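Cohesin (Archaeoglobus fulgidus, PDB 2XDH) is the cohesin domain of a larger, non-cellulosomal archaeal protein and probably mediates protein-protein attachment by binding a dockerin module. Local coordinates at residues A[52-55]-A[56-59]. Sequence-based numbering, arbitrary orientation.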
loop_
_atom_site.group_PDB
_atom_site.type_symbol
_atom_site.label_atom_id
_atom_site.label_comp_id
_atom_site.label_asym_id
_atom_site.label_seq_id
_atom_site.Cartn_x
_atom_site.Cartn_y
_atom_site.Cartn_z
ATOM N N SER A 52 20.227 6.857 -7.012
ATOM C CA SER A 52 19.150 7.219 -7.936
ATOM C C SER A 52 17.875 7.622 -7.200
ATOM O O SER A 52 17.025 8.319 -7.745
ATOM C CB SER A 52 18.844 6.063 -8.899
ATOM O OG SER A 52 18.278 4.947 -8.218
ATOM N N LEU A 53 17.738 7.190 -5.955
ATOM C CA LEU A 53 16.513 7.462 -5.207
ATOM C C LEU A 53 16.654 8.616 -4.228
ATOM O O LEU A 53 15.668 9.074 -3.677
ATOM C CB LEU A 53 16.073 6.215 -4.427
ATOM C CG LEU A 53 15.688 5.012 -5.271
ATOM C CD1 LEU A 53 15.480 3.766 -4.371
ATOM C CD2 LEU A 53 14.424 5.334 -6.052
ATOM N N THR A 54 17.882 9.067 -3.991
ATOM C CA THR A 54 18.135 9.965 -2.873
ATOM C C THR A 54 18.786 11.279 -3.327
ATOM O O THR A 54 19.369 11.979 -2.514
ATOM C CB THR A 54 19.043 9.299 -1.818
ATOM O OG1 THR A 54 20.197 8.762 -2.475
ATOM C CG2 THR A 54 18.307 8.154 -1.079
ATOM N N GLN A 55 18.702 11.587 -4.624
ATOM C CA GLN A 55 19.301 12.807 -5.167
ATOM C C GLN A 55 18.779 14.046 -4.442
ATOM O O GLN A 55 19.459 15.066 -4.368
ATOM C CB GLN A 55 18.999 12.944 -6.664
ATOM C CG GLN A 55 19.721 11.956 -7.573
ATOM C CD GLN A 55 21.221 12.148 -7.551
ATOM O OE1 GLN A 55 21.713 13.243 -7.786
ATOM N NE2 GLN A 55 21.952 11.090 -7.254
ATOM N N ASN A 56 17.557 13.960 -3.921
ATOM C CA ASN A 56 16.919 15.114 -3.293
ATOM C C ASN A 56 16.526 14.864 -1.843
ATOM O O ASN A 56 15.856 15.683 -1.215
ATOM C CB ASN A 56 15.725 15.582 -4.136
ATOM C CG ASN A 56 16.158 16.132 -5.485
ATOM O OD1 ASN A 56 15.930 15.519 -6.535
ATOM N ND2 ASN A 56 16.802 17.283 -5.460
ATOM N N SER A 57 16.963 13.727 -1.313
ATOM C CA SER A 57 16.787 13.411 0.099
ATOM C C SER A 57 17.764 14.226 0.956
ATOM O O SER A 57 18.739 14.765 0.445
ATOM C CB SER A 57 17.074 11.917 0.329
ATOM O OG SER A 57 16.275 11.123 -0.513
ATOM N N LEU A 58 17.501 14.307 2.260
ATOM C CA LEU A 58 18.494 14.819 3.193
ATOM C C LEU A 58 19.464 13.671 3.440
ATOM O O LEU A 58 19.054 12.617 3.928
ATOM C CB LEU A 58 17.830 15.209 4.513
ATOM C CG LEU A 58 18.708 15.873 5.577
ATOM C CD1 LEU A 58 19.350 17.126 5.021
ATOM C CD2 LEU A 58 17.886 16.211 6.799
ATOM N N PHE A 59 20.741 13.879 3.126
ATOM C CA PHE A 59 21.720 12.790 3.072
ATOM C C PHE A 59 22.981 13.088 3.900
ATOM O O PHE A 59 23.607 14.128 3.723
ATOM C CB PHE A 59 22.089 12.563 1.605
ATOM C CG PHE A 59 23.045 11.415 1.370
ATOM C CD1 PHE A 59 22.585 10.114 1.303
ATOM C CD2 PHE A 59 24.397 11.655 1.163
ATOM C CE1 PHE A 59 23.463 9.054 1.072
ATOM C CE2 PHE A 59 25.280 10.611 0.939
ATOM C CZ PHE A 59 24.809 9.305 0.888
HETATM O O HOH W 1 15.363 12.022 -3.843
#
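T54 and S57 close a tight reversal of the chain, a worked example of how a β-turn can be held by backbone, water and side chains together. The direct backbone link is weak: S57 N donates to T54 O at 3.2 Å, with an N-H...O angle of 149°. Q50 NE2 gives the same carbonyl oxygen a second donor. Q55 and N56 occupy the corner positions with backbone angles close to those of a type I turn. One residue earlier, water takes over the bridging. A single molecule donates to L53 O at 3.0 Å and accepts from N56 N at 2.9 Å, spanning two backbone groups that do not bond directly.

In the jelly-roll β-sandwich characteristic of cohesins, this turn ends the loop from strand 43-50 and delivers the chain into strand 58-64, where L58 pairs with A73.

Side-chain packing concentrates on the S57 hydroxyl, which comes in alongside T54: OG lies 3.2 Å from T54 CA and 3.6 Å from both T54 CB and CG2. With OG anti to its carbonyl carbon and beside its own backbone N (chi1 -55°), S57 holds the hydroxyl against T54 while it hydrogen-bonds with D74 OD2. T54 is buried, its side chain packed against I72 of strand 67-74 and I78 of strand 77-79, while OG1, hydrogen-bonded with L84 O and G51 N, ties the turn to strand 82-91.

The corner side chains lie at the surface. The N56 amide sits beside the Q55-N56 peptide, as the two residues are neighbours in the chain. Q55 instead bends at chi2 (-64°), carrying NE2 back to G51 O, so that its amide fastens the turn to the residue that follows strand 43-50.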